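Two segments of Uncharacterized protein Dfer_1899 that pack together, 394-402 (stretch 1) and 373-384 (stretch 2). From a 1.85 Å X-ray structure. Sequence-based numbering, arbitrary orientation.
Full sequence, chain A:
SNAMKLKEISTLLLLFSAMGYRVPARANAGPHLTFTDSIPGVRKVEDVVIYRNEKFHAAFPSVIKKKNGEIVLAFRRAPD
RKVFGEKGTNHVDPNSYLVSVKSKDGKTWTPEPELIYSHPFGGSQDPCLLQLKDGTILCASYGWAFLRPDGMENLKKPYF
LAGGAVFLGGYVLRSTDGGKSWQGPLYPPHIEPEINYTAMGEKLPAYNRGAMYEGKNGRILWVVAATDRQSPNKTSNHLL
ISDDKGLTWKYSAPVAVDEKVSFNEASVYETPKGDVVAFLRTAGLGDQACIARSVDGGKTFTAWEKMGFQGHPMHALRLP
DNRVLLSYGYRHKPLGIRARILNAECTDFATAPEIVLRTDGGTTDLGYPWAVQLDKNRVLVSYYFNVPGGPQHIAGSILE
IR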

# COMPACT_ATOMS: atom_id res chain seq x y z
N ILE A 394 -10.74 -16.25 1.41
CA ILE A 394 -12.14 -15.85 1.50
C ILE A 394 -13.01 -16.93 0.86
O ILE A 394 -12.72 -17.42 -0.23
CB ILE A 394 -12.38 -14.49 0.80
CG1 ILE A 394 -11.25 -13.48 1.17
CG2 ILE A 394 -13.80 -13.96 1.14
CD1 ILE A 394 -11.11 -13.24 2.70
N ALA A 395 -14.10 -17.28 1.53
CA ALA A 395 -15.02 -18.30 1.05
C ALA A 395 -16.44 -17.83 1.36
O ALA A 395 -16.66 -16.78 1.97
CB ALA A 395 -14.73 -19.65 1.70
N GLY A 396 -17.42 -18.63 0.95
CA GLY A 396 -18.79 -18.29 1.25
C GLY A 396 -19.68 -19.51 1.13
O GLY A 396 -19.31 -20.53 0.55
N SER A 397 -20.86 -19.38 1.72
CA SER A 397 -21.93 -20.35 1.59
C SER A 397 -23.13 -19.62 1.02
O SER A 397 -23.52 -18.58 1.55
CB SER A 397 -22.28 -20.97 2.95
OG SER A 397 -21.20 -21.70 3.49
N ILE A 398 -23.71 -20.15 -0.05
CA ILE A 398 -24.92 -19.58 -0.62
C ILE A 398 -26.13 -20.30 -0.04
O ILE A 398 -26.24 -21.53 -0.14
CB ILE A 398 -24.90 -19.66 -2.15
CG1 ILE A 398 -23.71 -18.83 -2.69
CG2 ILE A 398 -26.19 -19.12 -2.72
CD1 ILE A 398 -23.55 -18.89 -4.20
N LEU A 399 -27.03 -19.54 0.57
CA LEU A 399 -28.23 -20.06 1.22
C LEU A 399 -29.48 -19.69 0.42
O LEU A 399 -29.57 -18.58 -0.12
CB LEU A 399 -28.38 -19.51 2.63
CG LEU A 399 -27.21 -19.73 3.57
CD1 LEU A 399 -27.61 -19.31 4.98
CD2 LEU A 399 -26.82 -21.19 3.49
N GLU A 400 -30.43 -20.62 0.37
CA GLU A 400 -31.78 -20.32 -0.12
C GLU A 400 -32.68 -20.14 1.10
O GLU A 400 -32.80 -21.05 1.93
CB GLU A 400 -32.29 -21.45 -1.03
CG GLU A 400 -33.61 -21.12 -1.73
CD GLU A 400 -34.28 -22.34 -2.32
OE1 GLU A 400 -34.68 -23.25 -1.55
OE2 GLU A 400 -34.39 -22.40 -3.57
N ILE A 401 -33.26 -18.95 1.24
CA ILE A 401 -34.14 -18.64 2.36
C ILE A 401 -35.46 -18.21 1.75
O ILE A 401 -35.59 -17.08 1.28
CB ILE A 401 -33.59 -17.54 3.28
CG1 ILE A 401 -32.12 -17.79 3.64
CG2 ILE A 401 -34.49 -17.40 4.54
CD1 ILE A 401 -31.89 -19.08 4.36
N ARG A 402 -36.45 -19.09 1.77
CA ARG A 402 -37.75 -18.68 1.27
C ARG A 402 -38.71 -18.35 2.42
O ARG A 402 -38.41 -18.61 3.59
CB ARG A 402 -38.34 -19.76 0.36
CG ARG A 402 -38.74 -21.04 1.05
CD ARG A 402 -39.29 -22.01 0.02
NE ARG A 402 -38.30 -22.27 -1.02
CZ ARG A 402 -38.58 -22.73 -2.24
NH1 ARG A 402 -37.59 -22.93 -3.11
NH2 ARG A 402 -39.83 -23.00 -2.59
OXT ARG A 402 -39.79 -17.79 2.19
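Stretch 2 373-384: QLDKNRVLVSYY

The ring of Tyr383 folds back over its neighbouring strand: with chi1 near +41° (p), one face covers Ala395 C and Gly396 N, CE1 lies 3.7 Å from Ala395 CB, and the hydroxyl OH donates a 2.7 Å hydrogen bond to Ser397 OG. Gly396 leaves room on the other side of the sheet, where an ideal CB would come within 2.8 Å of Leu380 CD1; the CA atoms of Gly396 and Ser382 approach to 4.0 Å. Strand 378-384 runs antiparallel to strand 394-401, the axes crossing at 152° and 4.5 Å apart at closest. Extended backbones pair Tyr384 with Ile394 through to Arg378 with Glu400. Reciprocal N-to-O hydrogen bonds join Tyr383 with Ala395 (Tyr383 N to Ala395 O 3.0 Å, Ala395 N to Tyr383 O 2.9 Å), Val381 with Ser397, and Val379 with Leu399; Ile401 N to Asn377 O, 2.9 Å, extends the ladder to the type I turn Asp375-Arg378. On the Leu380 face, Leu380 CD1 meets Ile398 CG1 at 4.0 Å and Leu374 CD1 meets Ile398 CG2 at 4.2 Å. On the Tyr383 face, Val381 CG2 packs 4.0 Å from Leu399 CD1. Beside the turn, a water accepts from Arg378 NE (2.8 Å) and donates to Glu400 OE2 (2.7 Å), bridging the paired side chains.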

# COMPACT_ATOMS: atom_id res chain seq x y z
N GLN A 373 -27.57 -9.97 0.68
CA GLN A 373 -28.70 -10.51 -0.07
C GLN A 373 -28.32 -10.55 -1.55
O GLN A 373 -27.95 -9.52 -2.12
CB GLN A 373 -29.94 -9.66 0.14
CG GLN A 373 -31.25 -10.32 -0.28
CD GLN A 373 -31.73 -11.33 0.75
OE1 GLN A 373 -31.65 -11.07 1.95
NE2 GLN A 373 -32.20 -12.48 0.28
N LEU A 374 -28.40 -11.73 -2.16
CA LEU A 374 -28.14 -11.84 -3.59
C LEU A 374 -29.37 -11.48 -4.42
O LEU A 374 -29.28 -10.72 -5.40
CB LEU A 374 -27.66 -13.26 -3.93
CG LEU A 374 -26.31 -13.63 -3.34
CD1 LEU A 374 -25.90 -15.07 -3.74
CD2 LEU A 374 -25.25 -12.62 -3.74
N ASP A 375 -30.51 -12.05 -4.07
CA ASP A 375 -31.80 -11.72 -4.66
C ASP A 375 -32.87 -12.08 -3.63
O ASP A 375 -32.55 -12.41 -2.48
CB ASP A 375 -32.00 -12.41 -6.01
CG ASP A 375 -31.97 -13.92 -5.91
OD1 ASP A 375 -32.37 -14.51 -4.88
OD2 ASP A 375 -31.54 -14.54 -6.91
N LYS A 376 -34.13 -12.06 -4.05
CA LYS A 376 -35.23 -12.25 -3.10
C LYS A 376 -35.10 -13.55 -2.31
O LYS A 376 -35.48 -13.60 -1.14
CB LYS A 376 -36.57 -12.21 -3.83
N ASN A 377 -34.55 -14.60 -2.91
CA ASN A 377 -34.55 -15.88 -2.23
C ASN A 377 -33.17 -16.42 -1.85
O ASN A 377 -33.09 -17.52 -1.30
CB ASN A 377 -35.30 -16.92 -3.07
CG ASN A 377 -36.80 -16.73 -2.98
OD1 ASN A 377 -37.47 -16.48 -3.98
ND2 ASN A 377 -37.34 -16.84 -1.77
N ARG A 378 -32.09 -15.68 -2.10
CA ARG A 378 -30.76 -16.21 -1.82
C ARG A 378 -29.89 -15.19 -1.12
O ARG A 378 -29.94 -13.99 -1.42
CB ARG A 378 -30.08 -16.69 -3.10
CG ARG A 378 -30.71 -17.99 -3.59
CD ARG A 378 -29.98 -18.54 -4.76
NE ARG A 378 -30.46 -19.87 -5.11
CZ ARG A 378 -29.79 -20.71 -5.90
NH1 ARG A 378 -28.61 -20.34 -6.40
NH2 ARG A 378 -30.29 -21.91 -6.18
N VAL A 379 -29.08 -15.70 -0.18
CA VAL A 379 -28.14 -14.92 0.61
C VAL A 379 -26.75 -15.54 0.46
O VAL A 379 -26.61 -16.76 0.52
CB VAL A 379 -28.54 -14.91 2.10
CG1 VAL A 379 -27.43 -14.30 2.95
CG2 VAL A 379 -29.85 -14.15 2.31
N LEU A 380 -25.74 -14.70 0.31
CA LEU A 380 -24.35 -15.14 0.40
C LEU A 380 -23.83 -14.84 1.80
O LEU A 380 -23.84 -13.68 2.23
CB LEU A 380 -23.47 -14.45 -0.64
CG LEU A 380 -21.97 -14.62 -0.46
CD1 LEU A 380 -21.58 -16.07 -0.72
CD2 LEU A 380 -21.20 -13.67 -1.36
N VAL A 381 -23.41 -15.87 2.52
CA VAL A 381 -22.70 -15.67 3.78
C VAL A 381 -21.22 -15.81 3.45
O VAL A 381 -20.73 -16.92 3.24
CB VAL A 381 -23.13 -16.68 4.85
CG1 VAL A 381 -22.39 -16.38 6.17
CG2 VAL A 381 -24.66 -16.66 5.03
N SER A 382 -20.51 -14.69 3.37
CA SER A 382 -19.07 -14.76 3.19
C SER A 382 -18.37 -14.87 4.54
O SER A 382 -18.94 -14.56 5.59
CB SER A 382 -18.55 -13.53 2.44
OG SER A 382 -18.52 -12.39 3.30
N TYR A 383 -17.12 -15.33 4.51
CA TYR A 383 -16.29 -15.49 5.70
C TYR A 383 -14.88 -15.75 5.21
O TYR A 383 -14.65 -15.91 4.01
CB TYR A 383 -16.78 -16.62 6.62
CG TYR A 383 -17.24 -17.86 5.88
CD1 TYR A 383 -16.33 -18.85 5.49
CD2 TYR A 383 -18.59 -18.04 5.55
CE1 TYR A 383 -16.75 -19.98 4.79
CE2 TYR A 383 -19.02 -19.18 4.87
CZ TYR A 383 -18.09 -20.13 4.48
OH TYR A 383 -18.52 -21.24 3.80
N TYR A 384 -13.91 -15.75 6.13
CA TYR A 384 -12.61 -16.29 5.74
C TYR A 384 -12.44 -17.64 6.40
O TYR A 384 -13.17 -18.01 7.34
CB TYR A 384 -11.44 -15.32 6.04
CG TYR A 384 -10.87 -15.33 7.45
CD1 TYR A 384 -11.57 -14.74 8.50
CD2 TYR A 384 -9.61 -15.89 7.73
CE1 TYR A 384 -11.05 -14.71 9.81
CE2 TYR A 384 -9.08 -15.88 9.05
CZ TYR A 384 -9.81 -15.28 10.08
OH TYR A 384 -9.32 -15.25 11.38
O HOH W 1 -34.23 -14.75 1.35
O HOH W 2 -33.17 -20.34 -4.92